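PDB 5T3B: glycoside Hydrolase from Bacteroides plebeius, which probably hydrolyses glycosidic bonds in polysaccharides as a glycoside hydrolase family 50 enzyme of a human gut bacterium. Local coordinates for residues D146-K151 with D173-D178; K313-I318 with K353-I358. All blocks are in the same frame, centred on the assembly; numbering follows the deposited sequence.

Contact 1: residues D146-K151 with D173-D178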
loop_
_atom_site.group_PDB
_atom_site.type_symbol
_atom_site.label_atom_id
_atom_site.label_comp_id
_atom_site.label_asym_id
_atom_site.label_seq_id
_atom_site.Cartn_x
_atom_site.Cartn_y
_atom_site.Cartn_z
ATOM N N ASP A 146 -16.998 -9.890 -17.102
ATOM C CA ASP A 146 -16.612 -8.717 -17.902
ATOM C C ASP A 146 -17.408 -7.454 -17.555
ATOM O O ASP A 146 -16.854 -6.342 -17.444
ATOM C CB ASP A 146 -16.754 -9.087 -19.388
ATOM C CG ASP A 146 -16.514 -7.913 -20.348
ATOM O OD1 ASP A 146 -15.404 -7.378 -20.389
ATOM O OD2 ASP A 146 -17.462 -7.448 -21.030
ATOM N N ASP A 147 -18.730 -7.644 -17.427
ATOM C CA ASP A 147 -19.574 -6.512 -17.063
ATOM C C ASP A 147 -19.167 -5.903 -15.720
ATOM O O ASP A 147 -19.188 -4.702 -15.549
ATOM C CB ASP A 147 -21.051 -6.962 -17.082
ATOM C CG ASP A 147 -22.040 -5.832 -16.966
ATOM O OD1 ASP A 147 -21.933 -4.853 -17.725
ATOM O OD2 ASP A 147 -22.964 -5.977 -16.116
ATOM N N TRP A 148 -18.845 -6.779 -14.781
ATOM C CA TRP A 148 -18.364 -6.340 -13.486
ATOM C C TRP A 148 -17.079 -5.492 -13.602
ATOM O O TRP A 148 -17.000 -4.403 -13.050
ATOM C CB TRP A 148 -18.202 -7.532 -12.577
ATOM C CG TRP A 148 -17.487 -7.250 -11.279
ATOM C CD1 TRP A 148 -17.929 -6.493 -10.232
ATOM C CD2 TRP A 148 -16.193 -7.723 -10.871
ATOM N NE1 TRP A 148 -17.016 -6.477 -9.218
ATOM C CE2 TRP A 148 -15.939 -7.203 -9.596
ATOM C CE3 TRP A 148 -15.225 -8.519 -11.504
ATOM C CZ2 TRP A 148 -14.756 -7.503 -8.916
ATOM C CZ3 TRP A 148 -14.042 -8.804 -10.852
ATOM C CH2 TRP A 148 -13.818 -8.264 -9.596
ATOM N N VAL A 149 -16.119 -5.971 -14.373
ATOM C CA VAL A 149 -14.876 -5.197 -14.528
ATOM C C VAL A 149 -15.158 -3.879 -15.229
ATOM O O VAL A 149 -14.684 -2.811 -14.832
ATOM C CB VAL A 149 -13.716 -5.954 -15.174
ATOM C CG1 VAL A 149 -12.491 -5.069 -15.128
ATOM C CG2 VAL A 149 -13.476 -7.286 -14.491
ATOM N N ALA A 150 -15.965 -3.937 -16.299
ATOM C CA ALA A 150 -16.215 -2.718 -17.072
ATOM C C ALA A 150 -16.939 -1.665 -16.263
ATOM O O ALA A 150 -16.597 -0.460 -16.277
ATOM C CB ALA A 150 -16.984 -3.098 -18.312
ATOM N N LYS A 151 -18.012 -2.100 -15.589
ATOM C CA LYS A 151 -18.726 -1.164 -14.778
ATOM C C LYS A 151 -17.881 -0.607 -13.665
ATOM O O LYS A 151 -17.996 0.571 -13.314
ATOM C CB LYS A 151 -19.970 -1.823 -14.197
ATOM C CG LYS A 151 -21.141 -1.945 -15.164
ATOM C CD LYS A 151 -22.266 -2.851 -14.591
ATOM C CE LYS A 151 -23.544 -2.664 -15.389
ATOM N NZ LYS A 151 -24.462 -3.819 -15.159
ATOM N N ASP A 173 -7.734 -11.411 -10.337
ATOM C CA ASP A 173 -6.587 -11.034 -11.164
ATOM C C ASP A 173 -6.859 -11.383 -12.632
ATOM O O ASP A 173 -6.550 -10.538 -13.500
ATOM C CB ASP A 173 -5.358 -11.758 -10.710
ATOM C CG ASP A 173 -4.731 -11.203 -9.412
ATOM O OD1 ASP A 173 -5.113 -10.133 -8.953
ATOM O OD2 ASP A 173 -3.826 -11.889 -8.880
ATOM N N LYS A 174 -7.396 -12.575 -12.928
ATOM C CA LYS A 174 -7.657 -12.964 -14.331
ATOM C C LYS A 174 -8.768 -12.069 -14.928
ATOM O O LYS A 174 -8.682 -11.713 -16.079
ATOM C CB LYS A 174 -8.010 -14.431 -14.418
ATOM C CG LYS A 174 -8.278 -14.891 -15.825
ATOM C CD LYS A 174 -8.255 -16.353 -15.980
ATOM C CE LYS A 174 -8.179 -16.715 -17.459
ATOM N NZ LYS A 174 -9.268 -16.178 -18.297
ATOM N N ALA A 175 -9.795 -11.777 -14.154
ATOM C CA ALA A 175 -10.891 -10.946 -14.666
ATOM C C ALA A 175 -10.382 -9.621 -15.166
ATOM O O ALA A 175 -10.724 -9.178 -16.254
ATOM C CB ALA A 175 -11.934 -10.753 -13.602
ATOM N N VAL A 176 -9.578 -8.958 -14.365
ATOM C CA VAL A 176 -9.047 -7.657 -14.723
ATOM C C VAL A 176 -8.026 -7.805 -15.890
ATOM O O VAL A 176 -8.010 -6.993 -16.804
ATOM C CB VAL A 176 -8.422 -6.977 -13.527
ATOM C CG1 VAL A 176 -7.709 -5.725 -13.920
ATOM C CG2 VAL A 176 -9.487 -6.681 -12.480
ATOM N N ASN A 177 -7.209 -8.844 -15.822
ATOM C CA ASN A 177 -6.221 -9.070 -16.849
ATOM C C ASN A 177 -6.868 -9.273 -18.211
ATOM O O ASN A 177 -6.466 -8.687 -19.214
ATOM C CB ASN A 177 -5.319 -10.238 -16.418
ATOM C CG ASN A 177 -4.045 -10.334 -17.222
ATOM O OD1 ASN A 177 -3.995 -10.976 -18.271
ATOM N ND2 ASN A 177 -3.010 -9.735 -16.704
ATOM N N ASP A 178 -7.921 -10.081 -18.230
ATOM C CA ASP A 178 -8.663 -10.357 -19.477
ATOM C C ASP A 178 -9.298 -9.054 -19.983
ATOM O O ASP A 178 -9.268 -8.729 -21.205
ATOM C CB ASP A 178 -9.787 -11.375 -19.227
ATOM C CG ASP A 178 -9.294 -12.802 -19.048
ATOM O OD1 ASP A 178 -8.135 -13.094 -19.373
ATOM O OD2 ASP A 178 -10.101 -13.630 -18.576
#
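Val149 and Ala175 join two successive helices, 145-158 and 169-182, that pack beside the parallel strands of the core. The arrangement is consistent with the outer helical layer of the (beta/alpha)8 barrel expected for family 50. The short segments cross at -71°, with their axes 9.5 Å apart at closest approach. So steep a crossing confines the contact to four buried residues, all joined by apolar packing.

Val149 reaches across with both methyls. Its CG1 is anti to the backbone N (chi1 -174°), which leaves CG2 beside that N and spreads the two branches over neighbouring residues of the other helix. CG2 rests against the small methyl of Ala175, 3.9 Å from its CB. The same CG2 lies 3.8 Å from the carbonyl O of Ala175, so it touches backbone as well as side chain. CG1 takes the other direction and approaches CG2 of Val176 more loosely, at 4.3 Å.

Trp148 comes in from beside Val149. The end of its six-membered ring does the touching: CZ3 is 4.0 Å from CB of Ala175. The methyl lies at the ring edge, near the ring plane. Ala175 therefore sits against both a valine methyl and an indole edge. The indole is held from elsewhere in the fold. Phe129 stacks on it, Phe138 and Tyr142 meet it edge-to-face, and its NE1 is hydrogen-bonded to Tyr440.

Two lysine-aspartate salt bridges, one on each helix, lie outside this apolar patch. Lys151 NZ bonds Asp147 OD2 at 2.8 Å, from the syn side but somewhat out of the carboxylate plane. On the other helix, Lys174 NZ reaches the syn lone pair of Asp178 OD2 at 2.7 Å.

Contact 2: residues K313-I318 with K353-I358. With EDO (1,2-ethanediol), chain M.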
loop_
_atom_site.group_PDB
_atom_site.type_symbol
_atom_site.label_atom_id
_atom_site.label_comp_id
_atom_site.label_asym_id
_atom_site.label_seq_id
_atom_site.Cartn_x
_atom_site.Cartn_y
_atom_site.Cartn_z
ATOM N N LYS A 313 18.442 -9.486 2.228
ATOM C CA LYS A 313 18.499 -10.745 1.511
ATOM C C LYS A 313 17.167 -11.037 0.782
ATOM O O LYS A 313 17.148 -11.616 -0.300
ATOM C CB LYS A 313 18.874 -11.899 2.436
ATOM C CG LYS A 313 20.298 -11.823 2.931
ATOM C CD LYS A 313 20.658 -13.116 3.618
ATOM C CE LYS A 313 20.950 -14.206 2.616
ATOM N NZ LYS A 313 22.117 -13.981 1.658
ATOM N N TYR A 314 16.059 -10.620 1.409
ATOM C CA TYR A 314 14.738 -10.789 0.833
ATOM C C TYR A 314 14.572 -9.937 -0.437
ATOM O O TYR A 314 14.326 -10.448 -1.526
ATOM C CB TYR A 314 13.712 -10.477 1.917
ATOM C CG TYR A 314 12.304 -10.606 1.428
ATOM C CD1 TYR A 314 11.696 -11.851 1.331
ATOM C CD2 TYR A 314 11.598 -9.493 0.976
ATOM C CE1 TYR A 314 10.405 -11.994 0.844
ATOM C CE2 TYR A 314 10.300 -9.638 0.512
ATOM C CZ TYR A 314 9.745 -10.879 0.385
ATOM O OH TYR A 314 8.467 -11.000 -0.082
ATOM N N TYR A 315 14.678 -8.613 -0.247
ATOM C CA TYR A 315 14.396 -7.702 -1.332
ATOM C C TYR A 315 15.397 -7.820 -2.477
ATOM O O TYR A 315 14.996 -7.717 -3.650
ATOM C CB TYR A 315 14.355 -6.269 -0.820
ATOM C CG TYR A 315 13.169 -5.901 0.071
ATOM C CD1 TYR A 315 11.847 -6.176 -0.304
ATOM C CD2 TYR A 315 13.385 -5.264 1.272
ATOM C CE1 TYR A 315 10.811 -5.736 0.487
ATOM C CE2 TYR A 315 12.342 -4.826 2.049
ATOM C CZ TYR A 315 11.060 -5.087 1.659
ATOM O OH TYR A 315 10.007 -4.651 2.484
ATOM N N SER A 316 16.666 -8.048 -2.169
ATOM C CA SER A 316 17.617 -8.138 -3.221
ATOM C C SER A 316 17.412 -9.368 -4.077
ATOM O O SER A 316 17.537 -9.310 -5.312
ATOM C CB SER A 316 19.026 -8.066 -2.643
ATOM O OG SER A 316 19.333 -9.258 -1.884
ATOM N N ALA A 317 17.028 -10.489 -3.469
ATOM C CA ALA A 317 16.750 -11.675 -4.250
ATOM C C ALA A 317 15.630 -11.430 -5.261
ATOM O O ALA A 317 15.668 -11.904 -6.385
ATOM C CB ALA A 317 16.356 -12.843 -3.359
ATOM N N ILE A 318 14.586 -10.726 -4.820
ATOM C CA ILE A 318 13.439 -10.522 -5.662
ATOM C C ILE A 318 13.748 -9.508 -6.785
ATOM O O ILE A 318 13.429 -9.707 -7.941
ATOM C CB ILE A 318 12.223 -10.173 -4.806
ATOM C CG1 ILE A 318 11.908 -11.417 -3.918
ATOM C CG2 ILE A 318 11.042 -9.808 -5.710
ATOM C CD1 ILE A 318 10.964 -11.125 -2.763
ATOM N N LYS A 353 16.963 0.275 -1.558
ATOM C CA LYS A 353 18.043 -0.169 -2.492
ATOM C C LYS A 353 17.477 -1.058 -3.545
ATOM O O LYS A 353 18.003 -1.118 -4.658
ATOM C CB LYS A 353 19.133 -0.923 -1.733
ATOM C CG LYS A 353 19.969 -0.037 -0.892
ATOM C CD LYS A 353 20.957 -0.912 -0.050
ATOM C CE LYS A 353 21.886 -1.781 -0.825
ATOM N NZ LYS A 353 22.755 -2.546 0.176
ATOM N N TYR A 354 16.394 -1.776 -3.271
ATOM C CA TYR A 354 15.888 -2.874 -4.155
ATOM C C TYR A 354 14.491 -2.747 -4.693
ATOM O O TYR A 354 14.173 -3.184 -5.781
ATOM C CB TYR A 354 16.137 -4.232 -3.440
ATOM C CG TYR A 354 17.551 -4.487 -3.159
ATOM C CD1 TYR A 354 18.432 -4.726 -4.247
ATOM C CD2 TYR A 354 18.083 -4.434 -1.908
ATOM C CE1 TYR A 354 19.770 -4.995 -4.039
ATOM C CE2 TYR A 354 19.455 -4.651 -1.696
ATOM C CZ TYR A 354 20.286 -4.860 -2.818
ATOM O OH TYR A 354 21.620 -5.155 -2.684
ATOM N N CYS A 355 13.615 -2.154 -3.960
ATOM C CA CYS A 355 12.246 -1.985 -4.386
ATOM C C CYS A 355 12.185 -0.795 -5.353
ATOM O O CYS A 355 12.856 0.215 -5.156
ATOM C CB CYS A 355 11.304 -1.726 -3.223
ATOM S SG CYS A 355 11.167 -3.034 -2.033
ATOM N N ASP A 356 11.368 -0.899 -6.399
ATOM C CA ASP A 356 11.071 0.296 -7.164
ATOM C C ASP A 356 10.229 1.306 -6.401
ATOM O O ASP A 356 10.390 2.510 -6.517
ATOM C CB ASP A 356 10.417 -0.089 -8.467
ATOM C CG ASP A 356 11.347 -0.930 -9.321
ATOM O OD1 ASP A 356 12.385 -0.349 -9.786
ATOM O OD2 ASP A 356 11.094 -2.134 -9.559
ATOM N N VAL A 357 9.281 0.779 -5.612
ATOM C CA VAL A 357 8.465 1.582 -4.692
ATOM C C VAL A 357 8.349 0.738 -3.419
ATOM O O VAL A 357 8.117 -0.455 -3.513
ATOM C CB VAL A 357 7.057 1.870 -5.244
ATOM C CG1 VAL A 357 6.271 2.747 -4.308
ATOM C CG2 VAL A 357 7.131 2.490 -6.627
ATOM N N ILE A 358 8.526 1.381 -2.276
ATOM C CA ILE A 358 8.356 0.737 -0.992
ATOM C C ILE A 358 6.879 0.742 -0.625
ATOM O O ILE A 358 6.281 1.816 -0.550
ATOM C CB ILE A 358 9.185 1.431 0.086
ATOM C CG1 ILE A 358 10.658 1.483 -0.312
ATOM C CG2 ILE A 358 9.012 0.741 1.434
ATOM C CD1 ILE A 358 11.487 2.365 0.551
HETATM C C1 EDO M . 11.772 -2.911 -13.321
HETATM O O1 EDO M . 12.010 -3.473 -12.018
HETATM C C2 EDO M . 12.881 -1.900 -13.714
HETATM O O2 EDO M . 12.884 -1.051 -12.541
#
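Ser316 packs its CB squarely onto the ring of Tyr354, and this is the tight part of the contact. The CB lies 3.4 Å from the Tyr354 ring centroid and 11° off the ring normal, a CH-pi contact over the centre of the face. CB of Lys353 covers the opposite face, nearer the rim, so the ring is held between its own neighbour and the facing helix. The Tyr354 hydroxyl is hydrogen-bonded to Glu312, one turn before Ser316.

Deeper in, Tyr315 CB meets Tyr354 CB at 3.8 Å. The Tyr315 ring turns inward beside Cys355. SG of Cys355 is anti to the carbonyl carbon (chi1 -63°), which carries it over one face of this ring, 3.9 Å from its centroid and offset toward CD1 and CE1. This is a sulfur-aromatic contact. The Tyr315 hydroxyl is anchored on Ser335.

Residues 353-358 run from the last turn of helix 345-354 into strand 358-361, a helix-to-strand connection of the kind found in a (beta/alpha)8 barrel. Cys355 is the first residue to leave helical angles (psi 142°), and Ile358 then pairs through its backbone with Pro384 and Met386. The long helix 300-324 thus packs against the chain just as it turns into the strand.

The looser side begins at Asp356, which does not touch helix segment 313-318. Its carboxylate forms a salt bridge with Lys319 and faces a 1,2-ethanediol, probably from the crystallisation liquor. Asp356 OD1 is 2.9 Å from the diol O2, and Asp356 OD2 is 2.9 Å from the diol O1.

In the fold
From the N terminus the chain first passes through the strands up to 120-126, with helix 76-82 among them, and then helix 135-141 before helix 145-158. Contact 1 closes a short loop: 21 residues leave 146-151, pass through strand 163-165 and return on helix 169-182. Strand 188-190 and further helices lead to the long helix 300-324. Contact 2 closes a second loop of 34 residues, tying that helix to the end of helix 345-354 and the approach to strand 358-361. The two loops follow in series and neither nest nor cross. The centres of contacts 1 and 2 are 30 Å apart, their nearest atoms about 15 Å, so they lie in separate parts of the fold.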